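Local coordinates for protein enolase from the environmental genome shotgun sequencing of the Sargasso Sea (PDB 2QGY) that is of unknown function but, as a magnesium-binding relative of mandelate racemase and muconate lactonizing enzyme, probably abstracts a proton beside the carboxylate of an acid substrate, at residues S212-V217 with N242-K247; E226-G231 with M246-G251; E232-L237 with I264-A269; V258-L263 with I286-E291; D270-D275 with N295-S300. One frame throughout, in Å; residues are numbered along the deposited sequence.

How the contacts relate
All five contacts lie in the barrel domain and follow one arc of its wall. Along the chain contact 1 closes before contacts 4 and 5 open, while contact 3 alternates with contacts 1, 2 and 4. Contacts 1 and 2, centres about 12 Å apart, share Met246 and Lys247, which lead from helix 234-243 into strand 248-250. Contact 3 joins helix 234-243 to the end of helix 257-265, which contact 4 joins to helix 282-294; both touch the second subunit. Contact 5 pairs strands 271-272 and 298-299, its centre about 10 Å from that of contact 2. Strand ends in contacts 2 and 5 thus edge the magnesium site, while contacts 1, 3 and 4 join elements of the outer helical layer.

Contact 1 of 5, residues S212-V217 with N242-K247; sequences SFLKEV and NTFNMK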
# COMPACT_ATOMS: atom_id res chain seq x y z
N SER A 212 -19.51 12.44 19.90
CA SER A 212 -20.82 12.41 20.54
C SER A 212 -21.24 10.97 20.85
O SER A 212 -21.71 10.68 21.95
CB SER A 212 -21.86 13.14 19.68
OG SER A 212 -21.36 14.39 19.23
N PHE A 213 -21.01 10.06 19.89
CA PHE A 213 -21.30 8.65 20.11
C PHE A 213 -20.52 8.10 21.31
O PHE A 213 -21.09 7.49 22.21
CB PHE A 213 -21.02 7.80 18.85
CG PHE A 213 -21.27 6.33 19.04
CD1 PHE A 213 -22.57 5.82 18.99
CD2 PHE A 213 -20.22 5.45 19.28
CE1 PHE A 213 -22.82 4.47 19.18
CE2 PHE A 213 -20.44 4.09 19.48
CZ PHE A 213 -21.75 3.58 19.41
N LEU A 214 -19.21 8.32 21.31
CA LEU A 214 -18.36 7.78 22.36
C LEU A 214 -18.72 8.32 23.75
O LEU A 214 -18.57 7.63 24.75
CB LEU A 214 -16.89 8.05 22.04
CG LEU A 214 -16.35 7.23 20.86
CD1 LEU A 214 -14.91 7.62 20.58
CD2 LEU A 214 -16.49 5.73 21.13
N LYS A 215 -19.22 9.56 23.78
CA LYS A 215 -19.66 10.17 25.04
C LYS A 215 -20.92 9.47 25.56
O LYS A 215 -21.07 9.24 26.77
CB LYS A 215 -19.90 11.66 24.81
CG LYS A 215 -19.98 12.48 26.09
CD LYS A 215 -19.85 13.97 25.76
CE LYS A 215 -19.38 14.77 26.99
NZ LYS A 215 -18.97 16.18 26.65
N GLU A 216 -21.82 9.09 24.66
CA GLU A 216 -23.07 8.44 25.06
C GLU A 216 -22.94 6.92 25.25
O GLU A 216 -23.76 6.30 25.93
CB GLU A 216 -24.17 8.75 24.05
CG GLU A 216 -24.40 10.25 23.83
CD GLU A 216 -24.92 10.96 25.08
OE1 GLU A 216 -25.68 10.32 25.85
OE2 GLU A 216 -24.56 12.15 25.29
N VAL A 217 -21.92 6.31 24.64
CA VAL A 217 -21.85 4.85 24.64
C VAL A 217 -21.10 4.29 25.84
O VAL A 217 -21.21 3.10 26.13
CB VAL A 217 -21.27 4.27 23.30
CG1 VAL A 217 -19.74 4.30 23.32
CG2 VAL A 217 -21.79 2.86 23.07
N ASN A 242 -6.87 9.68 24.38
CA ASN A 242 -6.63 10.57 25.53
C ASN A 242 -7.91 11.16 26.11
O ASN A 242 -7.93 11.58 27.28
CB ASN A 242 -5.67 11.72 25.15
CG ASN A 242 -4.24 11.23 24.80
OD1 ASN A 242 -3.84 10.10 25.12
ND2 ASN A 242 -3.47 12.10 24.15
N THR A 243 -8.96 11.19 25.31
CA THR A 243 -10.22 11.82 25.66
C THR A 243 -11.15 10.86 26.36
O THR A 243 -11.89 11.25 27.27
CB THR A 243 -10.88 12.45 24.42
OG1 THR A 243 -9.96 13.39 23.85
CG2 THR A 243 -12.21 13.19 24.75
N PHE A 244 -11.09 9.58 25.96
CA PHE A 244 -12.04 8.59 26.47
C PHE A 244 -11.35 7.48 27.26
O PHE A 244 -10.18 7.18 27.04
CB PHE A 244 -12.87 8.04 25.31
CG PHE A 244 -13.67 9.08 24.59
CD1 PHE A 244 -14.89 9.53 25.10
CD2 PHE A 244 -13.20 9.66 23.41
CE1 PHE A 244 -15.65 10.51 24.44
CE2 PHE A 244 -13.94 10.63 22.74
CZ PHE A 244 -15.18 11.07 23.27
N ASN A 245 -12.07 6.86 28.18
CA ASN A 245 -11.51 5.81 29.02
C ASN A 245 -11.94 4.44 28.48
O ASN A 245 -12.49 3.60 29.21
CB ASN A 245 -11.99 5.99 30.47
CG ASN A 245 -11.28 5.06 31.44
OD1 ASN A 245 -10.13 4.65 31.21
ND2 ASN A 245 -11.96 4.72 32.54
N MET A 246 -11.74 4.25 27.19
CA MET A 246 -12.10 3.02 26.51
C MET A 246 -10.89 2.55 25.67
O MET A 246 -10.16 3.37 25.11
CB MET A 246 -13.35 3.24 25.65
CG MET A 246 -14.71 3.41 26.44
SD MET A 246 -16.13 3.91 25.42
CE MET A 246 -15.53 5.36 24.66
N LYS A 247 -10.68 1.25 25.57
CA LYS A 247 -9.55 0.75 24.78
C LYS A 247 -9.69 1.06 23.29
O LYS A 247 -10.75 0.78 22.71
CB LYS A 247 -9.39 -0.73 24.98
CG LYS A 247 -8.98 -1.09 26.41
CD LYS A 247 -8.94 -2.59 26.59
CE LYS A 247 -8.77 -2.94 28.09
NZ LYS A 247 -7.63 -2.20 28.70
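Leu214 lays its CB over one face of the Phe244 ring, 3.7 Å from the ring centroid and only 15° off the normal, a CH-pi contact. The two side chains cross at about a right angle, and Leu214 CD1 lies 3.8 Å from Phe244 CE2. The other face is taken by a neighbour in sequence, with Thr243 CG2 3.7 Å above the plane, so the ring is sandwiched between two aliphatic groups. Met246 adds a second close contact. Its chain bends at the thioether, chi3 -55°, which turns CE toward the leucine, 3.7 Å from Leu214 CD2. Beyond that the fit slackens: Met246 SD meets Val217 CG1 at 4.2 Å. On the solvent side Lys215 comes near the ring with its backbone N, 3.8 Å from Phe244 CE1, and with CB; its extended chain then leads away. No hydrogen bond crosses between the segments, and the side-chain contacts are apolar. They tie residues 212-217 of helix 207-217 to the chain leaving helix 234-243, which departs from helical geometry at Phe244. Inside, Leu214 and Met246 both rest on Ile225 of strand 224-226, and Lys247 is backbone-bonded to that residue, while Val217 turns to Leu199 of strand 197-200 and Val184 of helix 177-191. The contact thus fills the layer between two consecutive outer helices of the barrel and the strand they flank.

Contact 2 of 5, residues E226-G231 with M246-G251; sequences EEPVDG and MKVVTG. With MG (magnesium ion), chain C.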
# COMPACT_ATOMS: atom_id res chain seq x y z
N GLU A 226 -13.02 0.23 18.03
CA GLU A 226 -12.14 -0.10 16.93
C GLU A 226 -12.28 0.93 15.81
O GLU A 226 -13.39 1.34 15.45
CB GLU A 226 -12.48 -1.52 16.46
CG GLU A 226 -11.71 -1.96 15.27
CD GLU A 226 -11.91 -3.45 14.99
OE1 GLU A 226 -12.08 -4.26 15.94
OE2 GLU A 226 -11.85 -3.81 13.81
N GLU A 227 -11.12 1.39 15.30
CA GLU A 227 -11.05 2.35 14.21
C GLU A 227 -11.99 3.57 14.39
O GLU A 227 -12.75 3.90 13.49
CB GLU A 227 -11.30 1.66 12.88
CG GLU A 227 -10.23 0.64 12.52
CD GLU A 227 -9.94 0.69 11.05
OE1 GLU A 227 -10.80 0.16 10.31
OE2 GLU A 227 -8.91 1.31 10.65
N PRO A 228 -11.87 4.29 15.52
CA PRO A 228 -12.72 5.49 15.71
C PRO A 228 -12.29 6.58 14.73
O PRO A 228 -13.09 7.46 14.39
CB PRO A 228 -12.46 5.91 17.17
CG PRO A 228 -11.08 5.33 17.50
CD PRO A 228 -10.92 4.07 16.63
N VAL A 229 -11.03 6.51 14.30
CA VAL A 229 -10.49 7.44 13.30
C VAL A 229 -9.55 6.69 12.35
O VAL A 229 -9.15 5.57 12.63
CB VAL A 229 -9.75 8.64 13.93
CG1 VAL A 229 -10.71 9.44 14.87
CG2 VAL A 229 -8.55 8.20 14.71
N ASP A 230 -9.17 7.34 11.26
CA ASP A 230 -8.30 6.68 10.28
C ASP A 230 -6.98 6.27 10.93
O ASP A 230 -6.37 7.05 11.66
CB ASP A 230 -8.03 7.61 9.08
CG ASP A 230 -7.48 6.86 7.89
OD1 ASP A 230 -6.29 6.49 7.93
OD2 ASP A 230 -8.23 6.64 6.91
N GLY A 231 -6.51 5.05 10.64
CA GLY A 231 -5.31 4.52 11.30
C GLY A 231 -4.05 5.30 10.96
O GLY A 231 -3.06 5.22 11.68
N MET A 246 -11.74 4.25 27.19
CA MET A 246 -12.10 3.02 26.51
C MET A 246 -10.89 2.55 25.67
O MET A 246 -10.16 3.37 25.11
CB MET A 246 -13.35 3.24 25.65
CG MET A 246 -14.71 3.41 26.44
SD MET A 246 -16.13 3.91 25.42
CE MET A 246 -15.53 5.36 24.66
N LYS A 247 -10.68 1.25 25.57
CA LYS A 247 -9.55 0.75 24.78
C LYS A 247 -9.69 1.06 23.29
O LYS A 247 -10.75 0.78 22.71
CB LYS A 247 -9.39 -0.73 24.98
CG LYS A 247 -8.98 -1.09 26.41
CD LYS A 247 -8.94 -2.59 26.59
CE LYS A 247 -8.77 -2.94 28.09
NZ LYS A 247 -7.63 -2.20 28.70
N VAL A 248 -8.63 1.60 22.69
CA VAL A 248 -8.65 1.96 21.27
C VAL A 248 -7.88 0.88 20.44
O VAL A 248 -6.78 0.47 20.80
CB VAL A 248 -8.09 3.41 21.03
CG1 VAL A 248 -7.91 3.76 19.54
CG2 VAL A 248 -8.99 4.49 21.72
N VAL A 249 -8.49 0.45 19.35
CA VAL A 249 -7.93 -0.59 18.49
C VAL A 249 -7.69 -0.00 17.08
O VAL A 249 -8.56 0.64 16.54
CB VAL A 249 -8.90 -1.78 18.34
CG1 VAL A 249 -8.20 -2.91 17.50
CG2 VAL A 249 -9.24 -2.38 19.73
N THR A 250 -6.52 -0.25 16.49
CA THR A 250 -6.27 0.22 15.12
C THR A 250 -5.28 -0.75 14.49
O THR A 250 -4.62 -1.47 15.22
CB THR A 250 -5.67 1.67 15.08
OG1 THR A 250 -5.60 2.15 13.71
CG2 THR A 250 -4.30 1.74 15.70
N GLY A 251 -5.20 -0.76 13.16
CA GLY A 251 -4.11 -1.50 12.53
C GLY A 251 -4.57 -2.34 11.35
O GLY A 251 -3.78 -2.59 10.46
MG MG C . -12.57 -3.40 11.95
O HOH W 1 -6.43 0.29 10.73
O HOH W 2 -7.96 3.12 12.76
O HOH W 3 -12.51 -1.36 11.66
O HOH W 4 -3.14 2.02 12.35
O HOH W 5 -13.33 -3.38 10.09
O HOH W 6 -13.24 -5.42 11.84
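The flat carboxylate of Glu226, whose CB packs against Val249 CB, is held at both oxygens: OE2 binds the magnesium ion at 2.0 Å, and OE1 takes a salt bridge from Lys169 and a hydrogen bond from Trp224. An extended side chain, with CG anti to the backbone N (chi1 176°), carries it there. This is the enolase-superfamily metal site at the C-terminal ends of parallel barrel strands, completed by Asp200, Glu252 and three waters. The second carboxylate, that of Glu227, is hydrogen-bonded by three waters. Glu227 OE1 accepts from water 3 O at 2.7 Å, and Glu227 OE2 from waters 1 and 2. Since water 3 is itself a magnesium ligand, Glu227 belongs to the second shell of the metal. Glu226 and Val249 pair as a parallel bridge, and just past it Glu227 N donates to Val249 O at 2.9 Å with a nearly straight N-H...O of 172°. Pro228 then turns the chain over Val248, with Pro228 CG 4.1 Å from Val248 CG1, and Ile240 of helix 234-243 touches the proline. Further out Asp230 forms a salt bridge to Arg97 of the second subunit. Between the loop and the strand, water 2 also donates to Val229 O and accepts from Thr250 OG1 at 2.7 Å.

Contact 3 of 5, residues E232-L237 with I264-A269; sequences ENISLL and ISRNAA
Ile234 sets its CG2 over the centre of the Arg266 guanidinium, 3.6 Å from Arg266 CZ, a methyl seated over one face of the charged group. The pair joins two neighbouring outer helices of the TIM-type barrel, the start of helix 234-243 and the chain leaving the end of helix 257-265. The same methyl also touches Ala268 CB, at 3.7 Å from Ile234 CG2, so one branch of the isoleucine fills the angle between the arginine and the alanine. One turn along, Leu237 places its CB 3.7 Å from Ala268 O, and that carbonyl is buried here with no hydrogen-bonding partner in the model.

The arginine curls back over the isoleucine because its chain bends twice, at chi2 (-87°) and chi3 (-69°). Its polar ends then find acids on both subunits: NH2 forms a salt bridge to Glu262 of its own chain and NH1 one to Glu262 of the second subunit. Ser235 OG hydrogen-bonds that same glutamate of the second subunit, so the contact lies directly at the dimer interface, where the two copies of Arg266 also pack together. Farther out, Leu263 lies against Ile234, Leu237 and Ala268 from the inner side.

Both backbones are set by turns at helix ends. Asn267, with positive phi, ends helix 257-265 in a Schellman motif and swings Ala268 back toward the other helix. Asn233 is the N-cap of helix 234-243: its OD1 accepts from Leu236 N at 3.1 Å, the donor lying well above the carbonyl plane.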
# COMPACT_ATOMS: atom_id res chain seq x y z
N GLU A 232 -4.08 6.03 9.86
CA GLU A 232 -2.94 6.86 9.48
C GLU A 232 -2.95 8.23 10.14
O GLU A 232 -1.94 8.94 10.12
CB GLU A 232 -2.83 7.00 7.97
CG GLU A 232 -2.39 5.72 7.29
CD GLU A 232 -2.10 5.94 5.84
OE1 GLU A 232 -0.99 6.40 5.51
OE2 GLU A 232 -2.99 5.64 5.02
N ASN A 233 -4.10 8.62 10.69
CA ASN A 233 -4.20 9.91 11.38
C ASN A 233 -3.82 9.70 12.84
O ASN A 233 -4.69 9.61 13.72
CB ASN A 233 -5.62 10.48 11.28
CG ASN A 233 -5.69 11.97 11.70
OD1 ASN A 233 -4.83 12.46 12.43
ND2 ASN A 233 -6.68 12.67 11.19
N ILE A 234 -2.53 9.57 13.09
CA ILE A 234 -2.05 9.20 14.41
C ILE A 234 -2.40 10.32 15.41
O ILE A 234 -2.75 10.04 16.58
CB ILE A 234 -0.53 8.83 14.40
CG1 ILE A 234 -0.27 7.72 13.36
CG2 ILE A 234 -0.06 8.37 15.79
CD1 ILE A 234 1.17 7.24 13.29
N SER A 235 -2.33 11.56 14.94
CA SER A 235 -2.69 12.71 15.78
C SER A 235 -4.08 12.53 16.36
O SER A 235 -4.28 12.73 17.58
CB SER A 235 -2.61 14.00 14.97
OG SER A 235 -1.25 14.23 14.62
N LEU A 236 -5.05 12.17 15.52
CA LEU A 236 -6.44 11.97 15.96
C LEU A 236 -6.60 10.75 16.83
O LEU A 236 -7.38 10.75 17.78
CB LEU A 236 -7.39 11.86 14.77
CG LEU A 236 -8.18 13.10 14.38
CD1 LEU A 236 -7.26 14.18 13.82
CD2 LEU A 236 -9.28 12.73 13.38
N LEU A 237 -5.85 9.69 16.52
CA LEU A 237 -5.93 8.48 17.36
C LEU A 237 -5.52 8.82 18.78
O LEU A 237 -6.17 8.40 19.77
CB LEU A 237 -5.01 7.37 16.83
CG LEU A 237 -5.46 6.42 15.72
CD1 LEU A 237 -4.22 5.65 15.23
CD2 LEU A 237 -6.52 5.47 16.24
N ILE A 264 3.33 2.80 18.47
CA ILE A 264 3.88 2.53 19.81
C ILE A 264 4.53 3.79 20.42
O ILE A 264 4.30 4.10 21.60
CB ILE A 264 4.89 1.36 19.79
CG1 ILE A 264 4.20 0.03 19.49
CG2 ILE A 264 5.59 1.18 21.16
CD1 ILE A 264 5.22 -1.12 19.18
N SER A 265 5.32 4.48 19.59
CA SER A 265 6.09 5.69 19.99
C SER A 265 5.17 6.76 20.50
O SER A 265 5.52 7.51 21.42
CB SER A 265 6.81 6.29 18.77
OG SER A 265 7.92 5.51 18.40
N ARG A 266 4.02 6.85 19.85
CA ARG A 266 3.07 7.91 20.09
C ARG A 266 1.98 7.56 21.13
O ARG A 266 1.07 8.36 21.35
CB ARG A 266 2.40 8.30 18.77
CG ARG A 266 3.36 8.90 17.70
CD ARG A 266 3.53 10.42 17.83
NE ARG A 266 2.30 11.11 17.47
CZ ARG A 266 1.90 11.33 16.20
NH1 ARG A 266 0.76 11.96 15.99
NH2 ARG A 266 2.63 10.95 15.15
N ASN A 267 2.07 6.38 21.72
CA ASN A 267 1.03 5.86 22.62
C ASN A 267 -0.35 6.04 22.00
O ASN A 267 -1.27 6.58 22.62
CB ASN A 267 1.09 6.55 24.02
CG ASN A 267 2.41 6.29 24.73
OD1 ASN A 267 3.03 7.21 25.30
ND2 ASN A 267 2.89 5.05 24.66
N ALA A 268 -0.50 5.58 20.75
CA ALA A 268 -1.68 5.94 19.99
C ALA A 268 -2.83 4.93 20.07
O ALA A 268 -3.94 5.20 19.59
CB ALA A 268 -1.31 6.23 18.52
N ALA A 269 -2.59 3.80 20.70
CA ALA A 269 -3.59 2.74 20.77
C ALA A 269 -3.31 1.77 21.89
O ALA A 269 -2.20 1.70 22.41
CB ALA A 269 -3.68 1.99 19.43

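Contact 4 of 5, residues V258-L263 with I286-E291; sequences VHFREL and IEISNE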
# COMPACT_ATOMS: atom_id res chain seq x y z
N VAL A 258 7.08 -0.19 10.35
CA VAL A 258 7.35 1.22 10.66
C VAL A 258 6.11 1.93 11.19
O VAL A 258 6.21 2.63 12.20
CB VAL A 258 7.91 1.96 9.43
CG1 VAL A 258 8.12 3.45 9.75
CG2 VAL A 258 9.23 1.31 8.99
N HIS A 259 4.95 1.74 10.54
CA HIS A 259 3.73 2.41 11.02
C HIS A 259 3.43 1.95 12.46
O HIS A 259 3.10 2.78 13.32
CB HIS A 259 2.55 2.11 10.09
CG HIS A 259 1.23 2.61 10.62
ND1 HIS A 259 0.91 3.95 10.67
CD2 HIS A 259 0.21 1.95 11.20
CE1 HIS A 259 -0.30 4.08 11.19
NE2 HIS A 259 -0.74 2.88 11.53
N PHE A 260 3.52 0.65 12.71
CA PHE A 260 3.22 0.16 14.07
C PHE A 260 4.21 0.63 15.12
O PHE A 260 3.81 0.93 16.26
CB PHE A 260 2.98 -1.36 14.11
CG PHE A 260 1.71 -1.78 13.37
CD1 PHE A 260 0.48 -1.77 14.01
CD2 PHE A 260 1.76 -2.05 12.00
CE1 PHE A 260 -0.70 -2.11 13.33
CE2 PHE A 260 0.59 -2.39 11.30
CZ PHE A 260 -0.64 -2.40 11.96
N ARG A 261 5.48 0.77 14.73
CA ARG A 261 6.47 1.37 15.63
C ARG A 261 6.11 2.81 15.95
O ARG A 261 6.28 3.23 17.07
CB ARG A 261 7.89 1.26 15.07
CG ARG A 261 8.43 -0.12 15.29
CD ARG A 261 9.64 -0.43 14.44
NE ARG A 261 10.10 -1.78 14.74
CZ ARG A 261 10.94 -2.47 13.97
NH1 ARG A 261 11.41 -1.92 12.85
NH2 ARG A 261 11.32 -3.68 14.32
N GLU A 262 5.66 3.57 14.95
CA GLU A 262 5.19 4.94 15.20
C GLU A 262 4.00 4.94 16.17
O GLU A 262 3.96 5.79 17.06
CB GLU A 262 4.82 5.65 13.90
CG GLU A 262 4.29 7.11 14.06
CD GLU A 262 5.34 8.12 14.50
OE1 GLU A 262 6.53 7.80 14.42
OE2 GLU A 262 4.96 9.23 14.95
N LEU A 263 3.03 4.04 15.99
CA LEU A 263 1.88 3.99 16.91
C LEU A 263 2.37 3.71 18.33
O LEU A 263 1.90 4.32 19.28
CB LEU A 263 0.85 2.92 16.52
CG LEU A 263 0.10 3.08 15.19
CD1 LEU A 263 -0.63 1.76 14.97
CD2 LEU A 263 -0.93 4.22 15.30
N ILE A 286 4.76 -11.26 14.57
CA ILE A 286 5.45 -11.65 15.80
C ILE A 286 6.40 -10.56 16.32
O ILE A 286 6.45 -10.32 17.53
CB ILE A 286 6.22 -12.97 15.60
CG1 ILE A 286 5.26 -14.15 15.35
CG2 ILE A 286 7.14 -13.25 16.79
CD1 ILE A 286 4.34 -14.49 16.52
N GLU A 287 7.15 -9.91 15.43
CA GLU A 287 8.05 -8.83 15.82
C GLU A 287 7.28 -7.67 16.46
O GLU A 287 7.66 -7.17 17.51
CB GLU A 287 8.83 -8.32 14.61
CG GLU A 287 9.88 -7.24 14.94
CD GLU A 287 10.78 -7.62 16.13
OE1 GLU A 287 11.34 -8.74 16.12
OE2 GLU A 287 10.94 -6.78 17.06
N ILE A 288 6.18 -7.27 15.82
CA ILE A 288 5.37 -6.20 16.39
C ILE A 288 4.64 -6.62 17.67
O ILE A 288 4.47 -5.81 18.58
CB ILE A 288 4.42 -5.56 15.36
CG1 ILE A 288 4.08 -4.14 15.81
CG2 ILE A 288 3.16 -6.39 15.16
CD1 ILE A 288 5.32 -3.15 15.63
N SER A 289 4.27 -7.89 17.79
CA SER A 289 3.64 -8.39 19.02
C SER A 289 4.61 -8.23 20.20
O SER A 289 4.25 -7.77 21.28
CB SER A 289 3.20 -9.84 18.87
OG SER A 289 2.15 -9.96 17.93
N ASN A 290 5.86 -8.55 19.95
CA ASN A 290 6.89 -8.50 21.00
C ASN A 290 7.16 -7.05 21.44
O ASN A 290 7.17 -6.74 22.64
CB ASN A 290 8.18 -9.17 20.49
CG ASN A 290 8.03 -10.69 20.30
OD1 ASN A 290 8.93 -11.34 19.74
ND2 ASN A 290 6.91 -11.26 20.78
N GLU A 291 7.33 -6.16 20.47
CA GLU A 291 7.50 -4.74 20.79
C GLU A 291 6.28 -4.17 21.50
O GLU A 291 6.42 -3.41 22.47
CB GLU A 291 7.85 -3.93 19.54
CG GLU A 291 9.15 -4.41 18.89
CD GLU A 291 9.49 -3.69 17.61
OE1 GLU A 291 9.02 -2.55 17.40
OE2 GLU A 291 10.25 -4.27 16.79
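Arg261 and Glu291 bridge two consecutive outer helices of the barrel, 257-265 and 282-294, whose short segments run nearly parallel, 9° apart, with axes 10.6 Å from each other. The arginine grips the acid side-on. Its NE donates to Glu291 OE1 at 3.0 Å and its NH2 to Glu291 OE2 at 2.8 Å, each oxygen using its syn lone pair, and the guanidinium and carboxylate planes lie within 4° of each other. An arginine chain extended from CG to NE carries the group across the gap to meet the glutamate. Glu287, one turn earlier, adds a second acid nearby: its OE2 is 2.6 Å from Glu291 OE2, close enough that one of the two acids probably carries a proton.

Such like-directed neighbours are what a (beta/alpha)7-beta barrel gives, with helices returning the chain between parallel strands. Next to the ion pair the join is apolar and close. Ile288 has CG1 anti to the backbone N (chi1 -156°), which puts CG1 beside Phe260 CB at 3.4 Å; CD1 is slightly nearer still, and the two side chains cross at about a right angle. The Phe260 ring itself leads inward from there and meets Phe272 of strand 271-272 edge-to-face.

Contact 5 of 5, residues D270-D275 with N295-S300; sequences DIFNPD and NGIFIS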
# COMPACT_ATOMS: atom_id res chain seq x y z
N ASP A 270 -4.33 1.02 22.26
CA ASP A 270 -4.24 0.04 23.33
C ASP A 270 -4.05 -1.38 22.77
O ASP A 270 -3.47 -2.25 23.44
CB ASP A 270 -5.54 0.12 24.15
CG ASP A 270 -5.73 1.51 24.77
OD1 ASP A 270 -4.91 1.80 25.66
OD2 ASP A 270 -6.62 2.31 24.39
N ILE A 271 -4.56 -1.59 21.56
CA ILE A 271 -4.55 -2.92 20.92
C ILE A 271 -4.31 -2.70 19.43
O ILE A 271 -4.87 -1.79 18.85
CB ILE A 271 -5.94 -3.63 21.09
CG1 ILE A 271 -6.30 -3.83 22.58
CG2 ILE A 271 -5.99 -4.99 20.31
CD1 ILE A 271 -7.80 -4.18 22.83
N PHE A 272 -3.49 -3.53 18.80
CA PHE A 272 -3.35 -3.44 17.36
C PHE A 272 -4.08 -4.63 16.71
O PHE A 272 -4.03 -5.73 17.25
CB PHE A 272 -1.87 -3.57 16.96
CG PHE A 272 -0.98 -2.46 17.47
CD1 PHE A 272 -1.48 -1.18 17.73
CD2 PHE A 272 0.37 -2.72 17.68
CE1 PHE A 272 -0.60 -0.16 18.18
CE2 PHE A 272 1.25 -1.68 18.12
CZ PHE A 272 0.75 -0.43 18.36
N ASN A 273 -4.72 -4.42 15.56
CA ASN A 273 -5.41 -5.52 14.88
C ASN A 273 -4.98 -5.61 13.39
O ASN A 273 -5.82 -5.63 12.53
CB ASN A 273 -6.94 -5.41 15.06
CG ASN A 273 -7.55 -4.23 14.28
OD1 ASN A 273 -6.88 -3.23 14.04
ND2 ASN A 273 -8.80 -4.39 13.84
N PRO A 274 -3.67 -5.74 13.12
CA PRO A 274 -3.28 -5.97 11.72
C PRO A 274 -3.95 -7.29 11.27
O PRO A 274 -4.20 -8.19 12.11
CB PRO A 274 -1.76 -6.17 11.80
CG PRO A 274 -1.50 -6.68 13.19
CD PRO A 274 -2.53 -5.88 14.04
N ASP A 275 -4.21 -7.43 9.98
CA ASP A 275 -4.83 -8.68 9.51
C ASP A 275 -3.73 -9.75 9.42
O ASP A 275 -2.59 -9.48 9.03
CB ASP A 275 -5.51 -8.50 8.15
CG ASP A 275 -6.34 -9.72 7.73
OD1 ASP A 275 -7.56 -9.74 7.98
OD2 ASP A 275 -5.75 -10.67 7.18
N ASN A 295 5.52 -2.59 25.61
CA ASN A 295 4.89 -1.31 25.77
C ASN A 295 3.45 -1.36 26.26
O ASN A 295 2.73 -0.36 26.17
CB ASN A 295 5.04 -0.52 24.47
CG ASN A 295 6.46 -0.09 24.24
OD1 ASN A 295 6.88 0.93 24.76
ND2 ASN A 295 7.23 -0.88 23.48
N GLY A 296 3.04 -2.51 26.80
CA GLY A 296 1.72 -2.66 27.38
C GLY A 296 0.56 -2.72 26.40
O GLY A 296 -0.58 -2.51 26.80
N ILE A 297 0.87 -3.03 25.14
CA ILE A 297 -0.13 -3.06 24.06
C ILE A 297 -0.40 -4.52 23.67
O ILE A 297 0.53 -5.33 23.63
CB ILE A 297 0.39 -2.24 22.85
CG1 ILE A 297 0.44 -0.75 23.25
CG2 ILE A 297 -0.46 -2.52 21.57
CD1 ILE A 297 1.15 0.17 22.26
N PHE A 298 -1.66 -4.87 23.45
CA PHE A 298 -2.03 -6.23 23.07
C PHE A 298 -2.26 -6.32 21.57
O PHE A 298 -2.43 -5.31 20.91
CB PHE A 298 -3.28 -6.65 23.81
CG PHE A 298 -3.05 -6.84 25.29
CD1 PHE A 298 -2.89 -8.12 25.81
CD2 PHE A 298 -2.95 -5.74 26.14
CE1 PHE A 298 -2.65 -8.30 27.17
CE2 PHE A 298 -2.71 -5.90 27.51
CZ PHE A 298 -2.55 -7.19 28.02
N ILE A 299 -2.27 -7.54 21.06
CA ILE A 299 -2.49 -7.82 19.64
C ILE A 299 -3.73 -8.69 19.46
O ILE A 299 -3.85 -9.75 20.05
CB ILE A 299 -1.28 -8.57 19.04
CG1 ILE A 299 0.03 -7.78 19.23
CG2 ILE A 299 -1.51 -8.86 17.54
CD1 ILE A 299 0.07 -6.39 18.51
N SER A 300 -4.65 -8.23 18.62
CA SER A 300 -5.84 -9.01 18.31
C SER A 300 -5.85 -9.08 16.81
O SER A 300 -6.32 -8.17 16.17
CB SER A 300 -7.08 -8.26 18.77
OG SER A 300 -8.27 -8.95 18.38
O HOH W 7 -3.30 -2.35 26.13
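Ile271 and Phe272 pair with Phe298 and Ile299 as a short parallel ladder, closed by three backbone hydrogen bonds: Phe298 N to Asp270 O at 3.2 Å, Phe272 N to Phe298 O at 3.0 Å and Ser300 N to Phe272 O at 2.9 Å. Water 7 bridges Asp270 O and Gly296 O where the ladder begins. On the side facing the helices, Ile297 drops its CG2 onto the centre of the Phe272 ring, 3.8 Å from the centroid and 6° off the normal, a CH-pi contact. Beside it Ile299 swings its CD1 to 3.8 Å from Phe272 CB. The ring is also touched by Leu263 and Ile264 of helix 257-265. On the other face of the sheet, inside the barrel, Ile271 CG2 lies 3.8 Å from Ser300 CB, and both residues touch Trp224. At the strand end Asn273 CA makes a CA-H...O contact with Ser300 O at 3.1 Å. The asparagine side chain lies about 4 Å from the magnesium ion at its nearest and is steadied by the bond its OD1 accepts from the backbone N of Glu252, itself a ligand of the metal, which makes Asn273 a second-shell residue. Strand 271-272, helix 282-294 and strand 298-299 make a beta-alpha-beta crossover, the repeating unit of the enolase-superfamily barrel, whose strand ends open toward the metal site.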